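Local coordinates for protein erythrocyte binding antigen 140 (Plasmodium falciparum, PDB 4GF2) that probably binds sialic acid-bearing glycophorin C on the red-cell surface during invasion, this chain being the piece of the adhesin that carries its two Duffy binding domains, at residues P337-P342 with V540-K545; G487-E492 with D530-E535; P343-L348 with D410-Y415; E492-K497 with D581-E586. The protein carries 3 engineered substitutions. All blocks are in the same frame, centred on the assembly; numbering follows the deposited sequence.

Interaction 1. Residues P337-P342 with V540-K545; sequences PGTCEP and VDKYTK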
# COMPACT_ATOMS: atom_id res chain seq x y z
N PRO A 337 10.06 -16.57 32.92
CA PRO A 337 9.33 -17.31 33.96
C PRO A 337 8.50 -16.39 34.84
O PRO A 337 8.95 -15.29 35.18
CB PRO A 337 10.45 -17.97 34.77
CG PRO A 337 11.64 -17.11 34.54
CD PRO A 337 11.51 -16.60 33.13
N GLY A 338 7.30 -16.83 35.21
CA GLY A 338 6.42 -16.06 36.07
C GLY A 338 5.34 -15.31 35.31
O GLY A 338 4.42 -14.75 35.91
N THR A 339 5.44 -15.30 33.98
CA THR A 339 4.49 -14.60 33.13
C THR A 339 3.21 -15.42 32.94
O THR A 339 3.25 -16.63 32.77
CB THR A 339 5.11 -14.31 31.75
OG1 THR A 339 6.22 -13.43 31.89
CG2 THR A 339 4.08 -13.68 30.82
N CYS A 340 2.07 -14.74 32.96
CA CYS A 340 0.79 -15.38 32.68
C CYS A 340 0.10 -14.68 31.52
O CYS A 340 -0.26 -13.50 31.61
CB CYS A 340 -0.09 -15.38 33.93
SG CYS A 340 0.47 -16.51 35.22
N GLU A 341 -0.08 -15.41 30.43
CA GLU A 341 -0.70 -14.86 29.23
C GLU A 341 -2.19 -14.65 29.47
O GLU A 341 -2.88 -15.55 29.93
CB GLU A 341 -0.48 -15.81 28.05
CG GLU A 341 -0.92 -15.27 26.71
CD GLU A 341 -0.66 -16.26 25.58
OE1 GLU A 341 -0.28 -17.41 25.88
OE2 GLU A 341 -0.85 -15.89 24.41
N PRO A 342 -2.70 -13.45 29.16
CA PRO A 342 -4.14 -13.22 29.30
C PRO A 342 -4.93 -13.98 28.24
O PRO A 342 -4.45 -14.10 27.11
CB PRO A 342 -4.29 -11.71 29.08
CG PRO A 342 -2.91 -11.15 29.23
CD PRO A 342 -1.98 -12.22 28.79
N VAL A 540 3.74 -12.48 40.95
CA VAL A 540 4.32 -11.72 42.05
C VAL A 540 5.82 -11.95 42.10
O VAL A 540 6.60 -11.02 42.33
CB VAL A 540 3.69 -12.12 43.40
CG1 VAL A 540 4.62 -11.78 44.56
CG2 VAL A 540 2.34 -11.45 43.56
N ASP A 541 6.23 -13.19 41.87
CA ASP A 541 7.64 -13.56 41.93
C ASP A 541 8.42 -12.81 40.86
O ASP A 541 9.51 -12.30 41.12
CB ASP A 541 7.80 -15.07 41.75
CG ASP A 541 9.21 -15.54 42.04
OD1 ASP A 541 9.81 -15.07 43.03
OD2 ASP A 541 9.72 -16.39 41.28
N LYS A 542 7.86 -12.76 39.66
CA LYS A 542 8.51 -12.07 38.55
C LYS A 542 8.56 -10.57 38.80
O LYS A 542 9.59 -9.93 38.60
CB LYS A 542 7.78 -12.35 37.23
CG LYS A 542 8.30 -11.53 36.06
CD LYS A 542 7.60 -11.90 34.76
CE LYS A 542 7.95 -10.91 33.65
NZ LYS A 542 9.40 -10.90 33.32
N TYR A 543 7.43 -10.02 39.23
CA TYR A 543 7.35 -8.59 39.52
C TYR A 543 8.42 -8.21 40.53
O TYR A 543 9.06 -7.17 40.40
CB TYR A 543 5.96 -8.25 40.05
CG TYR A 543 5.82 -6.81 40.51
CD1 TYR A 543 6.20 -6.42 41.78
CD2 TYR A 543 5.29 -5.84 39.66
CE1 TYR A 543 6.08 -5.11 42.21
CE2 TYR A 543 5.16 -4.53 40.07
CZ TYR A 543 5.55 -4.17 41.34
OH TYR A 543 5.42 -2.87 41.76
N THR A 544 8.60 -9.06 41.53
CA THR A 544 9.56 -8.80 42.60
C THR A 544 11.00 -8.96 42.12
O THR A 544 11.83 -8.07 42.31
CB THR A 544 9.34 -9.75 43.78
OG1 THR A 544 8.00 -9.60 44.28
CG2 THR A 544 10.33 -9.45 44.90
N LYS A 545 11.29 -10.09 41.49
CA LYS A 545 12.63 -10.37 40.99
C LYS A 545 13.05 -9.34 39.94
O LYS A 545 14.19 -8.89 39.94
CB LYS A 545 12.70 -11.78 40.40
CG LYS A 545 12.67 -12.88 41.45
CD LYS A 545 12.67 -14.26 40.83
CE LYS A 545 12.78 -15.34 41.89
NZ LYS A 545 12.55 -16.71 41.34

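Interaction 2. Residues G487-E492 with D530-E535; sequences GDDFCE and DLKKSE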
# COMPACT_ATOMS: atom_id res chain seq x y z
N GLY A 487 -5.32 -8.82 37.72
CA GLY A 487 -5.92 -8.33 38.95
C GLY A 487 -7.40 -8.01 38.77
O GLY A 487 -8.24 -8.57 39.48
N ASP A 488 -7.70 -7.12 37.83
CA ASP A 488 -9.08 -6.74 37.56
C ASP A 488 -9.94 -7.97 37.25
O ASP A 488 -11.09 -8.05 37.68
CB ASP A 488 -9.16 -5.76 36.40
CG ASP A 488 -8.65 -4.38 36.77
OD1 ASP A 488 -8.67 -4.04 37.97
OD2 ASP A 488 -8.23 -3.64 35.85
N ASP A 489 -9.37 -8.91 36.51
CA ASP A 489 -10.08 -10.12 36.14
C ASP A 489 -10.36 -10.97 37.37
O ASP A 489 -11.44 -11.52 37.52
CB ASP A 489 -9.28 -10.92 35.11
CG ASP A 489 -9.96 -12.21 34.71
OD1 ASP A 489 -11.01 -12.14 34.03
OD2 ASP A 489 -9.46 -13.30 35.06
N PHE A 490 -9.36 -11.06 38.25
CA PHE A 490 -9.49 -11.87 39.46
C PHE A 490 -10.53 -11.28 40.40
O PHE A 490 -11.49 -11.96 40.77
CB PHE A 490 -8.14 -11.96 40.17
CG PHE A 490 -8.23 -12.49 41.58
CD1 PHE A 490 -8.51 -13.83 41.81
CD2 PHE A 490 -8.04 -11.65 42.66
CE1 PHE A 490 -8.60 -14.32 43.10
CE2 PHE A 490 -8.12 -12.14 43.95
CZ PHE A 490 -8.40 -13.47 44.17
N CYS A 491 -10.34 -10.02 40.77
CA CYS A 491 -11.27 -9.35 41.67
C CYS A 491 -12.70 -9.42 41.15
O CYS A 491 -13.63 -9.68 41.91
CB CYS A 491 -10.85 -7.89 41.86
SG CYS A 491 -9.25 -7.69 42.68
N GLU A 492 -12.87 -9.21 39.85
CA GLU A 492 -14.19 -9.24 39.24
C GLU A 492 -14.84 -10.61 39.44
O GLU A 492 -15.92 -10.71 40.01
CB GLU A 492 -14.10 -8.93 37.74
CG GLU A 492 -15.44 -8.98 37.02
CD GLU A 492 -15.33 -8.67 35.54
OE1 GLU A 492 -14.19 -8.51 35.04
OE2 GLU A 492 -16.38 -8.58 34.87
N ASP A 530 -7.51 -21.84 44.31
CA ASP A 530 -6.16 -22.40 44.38
C ASP A 530 -5.43 -22.16 43.06
O ASP A 530 -4.24 -21.86 43.05
CB ASP A 530 -6.21 -23.90 44.71
CG ASP A 530 -6.68 -24.17 46.13
OD1 ASP A 530 -6.67 -23.24 46.96
OD2 ASP A 530 -7.06 -25.33 46.42
N LEU A 531 -6.16 -22.29 41.96
CA LEU A 531 -5.58 -22.06 40.65
C LEU A 531 -5.13 -20.61 40.52
O LEU A 531 -4.05 -20.33 40.01
CB LEU A 531 -6.58 -22.40 39.54
CG LEU A 531 -6.14 -22.06 38.12
CD1 LEU A 531 -4.88 -22.82 37.74
CD2 LEU A 531 -7.26 -22.33 37.12
N LYS A 532 -5.97 -19.69 40.99
CA LYS A 532 -5.66 -18.27 40.89
C LYS A 532 -4.51 -17.93 41.83
O LYS A 532 -3.71 -17.03 41.55
CB LYS A 532 -6.89 -17.42 41.22
CG LYS A 532 -8.12 -17.73 40.38
CD LYS A 532 -7.88 -17.57 38.88
CE LYS A 532 -7.73 -16.12 38.48
NZ LYS A 532 -7.55 -15.98 37.00
N LYS A 533 -4.42 -18.65 42.94
CA LYS A 533 -3.36 -18.43 43.91
C LYS A 533 -1.99 -18.72 43.30
O LYS A 533 -1.04 -17.97 43.50
CB LYS A 533 -3.57 -19.30 45.15
CG LYS A 533 -2.48 -19.15 46.20
CD LYS A 533 -2.72 -20.06 47.39
CE LYS A 533 -1.56 -20.01 48.37
NZ LYS A 533 -1.36 -18.65 48.95
N SER A 534 -1.89 -19.81 42.55
CA SER A 534 -0.64 -20.15 41.89
C SER A 534 -0.29 -19.12 40.82
O SER A 534 0.87 -18.73 40.68
CB SER A 534 -0.68 -21.56 41.29
OG SER A 534 -1.78 -21.74 40.42
N GLU A 535 -1.29 -18.66 40.08
CA GLU A 535 -1.08 -17.65 39.04
C GLU A 535 -0.55 -16.38 39.69
O GLU A 535 0.40 -15.77 39.20
CB GLU A 535 -2.39 -17.35 38.32
CG GLU A 535 -2.95 -18.51 37.52
CD GLU A 535 -4.33 -18.20 36.96
OE1 GLU A 535 -4.84 -17.10 37.23
OE2 GLU A 535 -4.89 -19.07 36.26
O HOH W 1 -7.66 -13.31 36.67

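Interaction 3. Residues P343-L348 with D410-Y415; sequences PRRQTL and DIIKDY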
# COMPACT_ATOMS: atom_id res chain seq x y z
N PRO A 343 -6.11 -14.49 28.59
CA PRO A 343 -6.98 -15.14 27.60
C PRO A 343 -7.19 -14.26 26.37
O PRO A 343 -7.23 -14.76 25.24
CB PRO A 343 -8.29 -15.32 28.36
CG PRO A 343 -7.86 -15.47 29.79
CD PRO A 343 -6.65 -14.60 29.96
N ARG A 344 -7.33 -12.96 26.60
CA ARG A 344 -7.50 -12.00 25.52
C ARG A 344 -6.32 -12.06 24.54
O ARG A 344 -6.50 -11.96 23.33
CB ARG A 344 -7.63 -10.59 26.11
CG ARG A 344 -7.80 -9.48 25.09
CD ARG A 344 -7.53 -8.12 25.73
NE ARG A 344 -6.28 -8.12 26.49
CZ ARG A 344 -5.07 -8.13 25.94
NH1 ARG A 344 -4.92 -8.12 24.62
NH2 ARG A 344 -4.00 -8.15 26.72
N ARG A 345 -5.11 -12.23 25.07
CA ARG A 345 -3.92 -12.31 24.23
C ARG A 345 -3.85 -13.64 23.49
O ARG A 345 -3.37 -13.70 22.35
CB ARG A 345 -2.66 -12.12 25.08
CG ARG A 345 -1.35 -12.41 24.36
CD ARG A 345 -1.12 -11.46 23.19
NE ARG A 345 0.11 -11.78 22.47
CZ ARG A 345 0.20 -12.66 21.48
NH1 ARG A 345 -0.87 -13.33 21.07
NH2 ARG A 345 1.37 -12.87 20.89
N GLN A 346 -4.33 -14.69 24.13
CA GLN A 346 -4.34 -16.03 23.54
C GLN A 346 -5.29 -16.11 22.35
O GLN A 346 -5.13 -16.96 21.48
CB GLN A 346 -4.77 -17.06 24.59
CG GLN A 346 -3.86 -17.16 25.79
CD GLN A 346 -4.40 -18.09 26.86
OE1 GLN A 346 -4.98 -19.13 26.55
NE2 GLN A 346 -4.22 -17.71 28.12
N THR A 347 -6.28 -15.22 22.32
CA THR A 347 -7.31 -15.26 21.29
C THR A 347 -7.29 -14.00 20.42
O THR A 347 -8.25 -13.72 19.70
CB THR A 347 -8.70 -15.42 21.90
OG1 THR A 347 -9.04 -14.24 22.65
CG2 THR A 347 -8.75 -16.63 22.83
N LEU A 348 -6.20 -13.24 20.49
CA LEU A 348 -6.04 -12.02 19.70
C LEU A 348 -6.10 -12.29 18.20
O LEU A 348 -5.48 -13.22 17.69
CB LEU A 348 -4.70 -11.37 20.05
CG LEU A 348 -4.29 -10.11 19.28
CD1 LEU A 348 -5.17 -8.94 19.66
CD2 LEU A 348 -2.83 -9.79 19.55
N ASP A 410 6.88 -8.46 22.27
CA ASP A 410 5.85 -9.36 22.79
C ASP A 410 6.46 -10.60 23.43
O ASP A 410 7.37 -11.21 22.87
CB ASP A 410 4.89 -9.77 21.67
CG ASP A 410 3.90 -10.83 22.13
OD1 ASP A 410 3.01 -10.51 22.94
OD2 ASP A 410 4.01 -11.99 21.66
N ILE A 411 5.95 -10.96 24.60
CA ILE A 411 6.52 -12.05 25.38
C ILE A 411 6.21 -13.44 24.80
O ILE A 411 7.01 -14.36 24.94
CB ILE A 411 6.00 -12.00 26.83
CG1 ILE A 411 6.58 -10.79 27.55
CG2 ILE A 411 6.37 -13.28 27.58
CD1 ILE A 411 6.03 -10.58 28.95
N ILE A 412 5.06 -13.58 24.15
CA ILE A 412 4.57 -14.89 23.74
C ILE A 412 5.34 -15.46 22.54
O ILE A 412 5.75 -16.62 22.57
CB ILE A 412 3.07 -14.88 23.39
CG1 ILE A 412 2.26 -14.28 24.54
CG2 ILE A 412 2.59 -16.28 23.09
CD1 ILE A 412 2.42 -15.00 25.87
N LYS A 413 5.50 -14.66 21.50
CA LYS A 413 6.19 -15.11 20.29
C LYS A 413 5.52 -16.37 19.76
O LYS A 413 6.19 -17.37 19.47
CB LYS A 413 7.66 -15.40 20.59
CG LYS A 413 8.44 -14.21 21.12
CD LYS A 413 8.46 -13.07 20.13
CE LYS A 413 9.53 -12.04 20.49
NZ LYS A 413 9.55 -10.91 19.53
N ASP A 414 4.20 -16.32 19.65
CA ASP A 414 3.43 -17.45 19.14
C ASP A 414 3.55 -17.52 17.63
O ASP A 414 4.13 -16.63 17.00
CB ASP A 414 1.95 -17.30 19.52
CG ASP A 414 1.28 -16.18 18.75
OD1 ASP A 414 1.90 -15.11 18.61
OD2 ASP A 414 0.15 -16.38 18.27
N TYR A 415 2.98 -18.56 17.05
CA TYR A 415 3.11 -18.82 15.63
C TYR A 415 2.73 -17.61 14.77
O TYR A 415 3.43 -17.29 13.81
CB TYR A 415 2.26 -20.02 15.24
CG TYR A 415 2.36 -20.40 13.78
CD1 TYR A 415 3.34 -21.28 13.34
CD2 TYR A 415 1.49 -19.88 12.85
CE1 TYR A 415 3.44 -21.63 12.01
CE2 TYR A 415 1.58 -20.22 11.51
CZ TYR A 415 2.56 -21.09 11.10
OH TYR A 415 2.65 -21.44 9.76
O HOH W 2 -2.09 -15.28 18.82

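Interaction 4. Residues E492-K497 with D581-E586; sequences EKRKEK and DKIFNE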
# COMPACT_ATOMS: atom_id res chain seq x y z
N GLU A 492 -12.87 -9.21 39.85
CA GLU A 492 -14.19 -9.24 39.24
C GLU A 492 -14.84 -10.61 39.44
O GLU A 492 -15.92 -10.71 40.01
CB GLU A 492 -14.10 -8.93 37.74
CG GLU A 492 -15.44 -8.98 37.02
CD GLU A 492 -15.33 -8.67 35.54
OE1 GLU A 492 -14.19 -8.51 35.04
OE2 GLU A 492 -16.38 -8.58 34.87
N LYS A 493 -14.16 -11.66 38.98
CA LYS A 493 -14.73 -13.00 39.04
C LYS A 493 -14.92 -13.45 40.48
O LYS A 493 -15.78 -14.29 40.77
CB LYS A 493 -13.85 -13.99 38.27
CG LYS A 493 -13.63 -13.64 36.80
CD LYS A 493 -14.94 -13.24 36.11
CE LYS A 493 -14.69 -12.77 34.68
NZ LYS A 493 -15.93 -12.27 34.04
N ARG A 494 -14.12 -12.90 41.39
CA ARG A 494 -14.29 -13.20 42.81
C ARG A 494 -15.60 -12.59 43.29
O ARG A 494 -16.41 -13.26 43.93
CB ARG A 494 -13.12 -12.65 43.62
CG ARG A 494 -13.23 -12.95 45.11
CD ARG A 494 -12.04 -12.42 45.88
NE ARG A 494 -12.29 -12.39 47.32
CZ ARG A 494 -12.08 -13.42 48.14
NH1 ARG A 494 -11.61 -14.57 47.69
NH2 ARG A 494 -12.35 -13.28 49.44
N LYS A 495 -15.82 -11.32 42.96
CA LYS A 495 -17.08 -10.66 43.28
C LYS A 495 -18.24 -11.49 42.77
O LYS A 495 -19.21 -11.73 43.49
CB LYS A 495 -17.14 -9.26 42.65
CG LYS A 495 -16.61 -8.14 43.53
CD LYS A 495 -17.33 -6.83 43.25
CE LYS A 495 -17.23 -6.42 41.78
NZ LYS A 495 -15.83 -6.12 41.37
N GLU A 496 -18.13 -11.93 41.52
CA GLU A 496 -19.17 -12.73 40.90
C GLU A 496 -19.46 -13.99 41.71
O GLU A 496 -20.61 -14.31 41.99
CB GLU A 496 -18.76 -13.12 39.48
CG GLU A 496 -19.79 -13.92 38.71
CD GLU A 496 -19.36 -14.22 37.29
OE1 GLU A 496 -18.26 -13.76 36.89
OE2 GLU A 496 -20.10 -14.91 36.57
N LYS A 497 -18.40 -14.69 42.10
CA LYS A 497 -18.54 -15.94 42.84
C LYS A 497 -19.09 -15.73 44.25
O LYS A 497 -19.80 -16.59 44.77
CB LYS A 497 -17.20 -16.68 42.89
CG LYS A 497 -16.94 -17.51 41.64
CD LYS A 497 -15.47 -17.86 41.49
CE LYS A 497 -15.27 -18.97 40.47
NZ LYS A 497 -15.92 -18.68 39.17
N ASP A 581 -4.02 -12.77 53.75
CA ASP A 581 -3.73 -14.19 53.60
C ASP A 581 -5.04 -14.97 53.60
O ASP A 581 -5.06 -16.18 53.37
CB ASP A 581 -2.82 -14.68 54.72
CG ASP A 581 -1.91 -15.82 54.28
OD1 ASP A 581 -2.31 -16.99 54.43
OD2 ASP A 581 -0.80 -15.53 53.78
N LYS A 582 -6.13 -14.26 53.86
CA LYS A 582 -7.47 -14.84 53.80
C LYS A 582 -8.02 -14.80 52.38
O LYS A 582 -8.88 -15.60 52.02
CB LYS A 582 -8.42 -14.09 54.74
CG LYS A 582 -8.03 -14.15 56.21
CD LYS A 582 -9.00 -13.34 57.06
CE LYS A 582 -8.67 -13.45 58.54
NZ LYS A 582 -9.61 -12.66 59.39
N ILE A 583 -7.53 -13.86 51.58
CA ILE A 583 -8.07 -13.63 50.25
C ILE A 583 -8.09 -14.90 49.40
O ILE A 583 -9.04 -15.13 48.65
CB ILE A 583 -7.26 -12.54 49.50
CG1 ILE A 583 -8.01 -12.09 48.24
CG2 ILE A 583 -5.88 -13.05 49.14
CD1 ILE A 583 -9.29 -11.35 48.52
N PHE A 584 -7.06 -15.72 49.53
CA PHE A 584 -6.96 -16.94 48.74
C PHE A 584 -7.43 -18.16 49.53
O PHE A 584 -7.15 -19.30 49.15
CB PHE A 584 -5.53 -17.16 48.25
CG PHE A 584 -5.07 -16.14 47.25
CD1 PHE A 584 -5.69 -16.05 46.01
CD2 PHE A 584 -4.03 -15.27 47.54
CE1 PHE A 584 -5.27 -15.11 45.08
CE2 PHE A 584 -3.61 -14.34 46.62
CZ PHE A 584 -4.23 -14.26 45.39
N ASN A 585 -8.14 -17.93 50.63
CA ASN A 585 -8.71 -19.02 51.40
C ASN A 585 -9.55 -19.93 50.51
O ASN A 585 -10.19 -19.47 49.57
CB ASN A 585 -9.58 -18.49 52.54
CG ASN A 585 -8.76 -18.01 53.72
OD1 ASN A 585 -7.58 -18.33 53.85
ND2 ASN A 585 -9.39 -17.24 54.60
N GLU A 586 -9.55 -21.21 50.83
CA GLU A 586 -10.32 -22.19 50.07
C GLU A 586 -11.81 -21.84 50.09
O GLU A 586 -12.60 -22.44 49.36
CB GLU A 586 -10.07 -23.59 50.62
CG GLU A 586 -8.73 -24.18 50.17
CD GLU A 586 -8.32 -25.39 50.98
OE1 GLU A 586 -8.98 -25.69 51.99
OE2 GLU A 586 -7.32 -26.04 50.60

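Interaction 1. Residues P337-P342 with V540-K545
Lys542 lies along the loop 337-342 with the methylene groups of its chain, and no hydrogen bond joins the two segments. The close part is at Gly338, whose CA stands 5.1 Å from Lys542 CA and 4.1 Å from Lys542 CB. With phi at 100°, in left-handed backbone territory, and no side chain, this residue lets the helix pass near the loop. Farther along the lysine, Lys542 CD reaches Pro337 O at 3.7 Å, and both CD and CE lie 3.5 Å from Thr339 OG1, the threonine and the lysine running side by side in the same direction. That hydroxyl stands beside its own backbone N (chi1 -64°) and is hydrogen-bonded to Phe336 O; it meets the lysine through the methylenes CD and CE. The loop belongs to the second Duffy binding domain, where the Cys340-Cys328 disulfide ties it and helix 343-346 follows it; its partner here is the long helix 518-548. Lys542 is extended as far as CE, and only the last bond, chi4 62°, turns NZ aside. Its amino group has partners beyond the loop: a salt bridge to Asp546 and a cation-pi contact with Phe479. The loose side is at Pro337, which is exposed and whose ring stays clear of residues 540-545. Lys545, also exposed, turns back along its own helix and pairs through Lys545 NZ with Asp541 OD2 at 2.8 Å.

Interaction 2. Residues G487-E492 with D530-E535
A largely buried salt-bridge network of Asp489, Lys532 and Glu535 spans helices 478-508 and 518-548, which are successive in the chain and run in broadly opposite senses. Lys532 is its centre. The lysine chain folds at chi2 and chi3 (-58° and -71°), which brings Lys532 NZ back to Glu535 OE1 on its own helix at 2.9 Å, a salt bridge made on the syn lone pair of that oxygen. Across the interface Lys532 NZ also faces Asp489 OD2 at 3.8 Å, a long ion pair in which the two side chains cross at about a right angle. A water accepts from Lys532 NZ at 2.7 Å; its 2.4 Å approach to Asp489 OD2 is too short to be trusted in detail. The aliphatic part of the lysine slides past Phe490 in the opposite direction, Lys532 CB 4.0 Å from Phe490 CD1 and CE1, and Lys532 CE 4.1 Å from Phe490 CD1. Indoles supply the second shell: Trp326 NE1 bonds Asp489 OD2, Trp486 NE1 bonds Glu535 OE1, and the Trp486 ring lies nearly parallel to that of Phe490. One ammonium thus stands between two carboxylates, Asp489 OD2 and Glu535 OE1 being 6.4 Å apart. It probably offsets their mutual repulsion and favours the charged form of all three groups, with the two indole N-H groups probably helping to stabilise the carboxylates as anions.

Interaction 3. Residues P343-L348 with D410-Y415
Arg345 of the short helix 343-346 bridges two aspartates of the loop 410-415 in a buried salt-bridge network of the second Duffy binding domain. Its CB heads toward that loop. Arg345 CG, anti to the backbone N (chi1 171°), passes 4.1 Å from Ile412 CG1, and a bend at chi2 then carries the chain to the acids. Arg345 NE donates to Asp410 OD1 at 3.2 Å, and NH2 to Asp410 OD2 at 2.9 Å: a side-on, two-nitrogen grip from within the guanidinium plane, although the carboxylate is turned 37° from it. Ile412 covers one face, its CG1 offset toward the rim. NH2 spends its other N-H on Asp414 OD1, again in the guanidinium plane but well above the plane of that carboxylate. Each acid is held from behind as well. Asp410 OD2 also accepts from Lys413 N at 3.1 Å, closing an Asx motif, and the two donors come to it from opposite faces; Asp410 OD1 has Gln478 NE2 as a further partner. Asp414 is the N-cap of helix 415-427, its OD1 accepting from Gly417 N. At the last tip, Arg345 NH1 donates to a water, whose oxygen in turn donates to Asp414 OD2 at 2.6 Å.

Interaction 4. Residues E492-K497 with D581-E586
Arg494 and Ile583 carry the whole contact, their side chains crossing obliquely. Ile583 CD1 lies over one face of the Arg494 guanidinium, 3.3 Å above its plane and offset toward the rim, with Arg494 NE at 3.4 Å and CZ at 3.5 Å. Ile583 O is on the same face. Ile583 O comes within 2.8 Å of Arg494 NH1, but it stands well out of the guanidinium plane, where no N-H points at it, and the angle is too poor for a hydrogen bond. The arginine reaches this far from helix 478-508 because its chain is extended from CB to NE, with CG anti to the backbone N (chi1 -179°). On the other side, Ile583 occupies the second position of a type I beta turn from Lys582 to Asn585, closed by Asn585 N donating to Lys582 O at 2.8 Å. Its CG1 is anti to the backbone N (chi1 -168°), and a turn at chi2 then swings CD1 over the guanidinium. Farther out, Ile583 rests on Val577, while the next residue of the turn, Phe584, packs its ring against Phe490 and against Tyr536 of helix 518-548. On the arginine's helix, Lys495 pairs with Glu573 and Lys497 makes a cation-pi contact with Trp528, so the same stretch of helix is also held at neighbouring positions. What joins Arg494 to the turn is therefore mainly dispersion between a methyl and a flat cation, probably helped by the attraction of the positive charge for the carbonyl oxygen, with no directional bond found between the two segments.

All four contacts lie in the part of the chain that carries the second Duffy binding domain, on one side of the chain's centre, and none holds a bound receptor. Interactions 2 and 4 are the nearest pair, centres about 8 Å apart; they share Glu492 and meet where Phe490 CZ touches Phe584 CE1 at 3.6 Å. Interactions 1 and 2 both use helix 518-548, with centres about 13 Å apart, and Cys340 SG packs on Glu535 O. Interaction 3 is nested inside the loop closed by interaction 1, their first segments following directly on each other, with centres about 16 Å apart; Glu341 packs on Ile412. Interactions 3 and 4 are farthest apart, about 27 Å between centres.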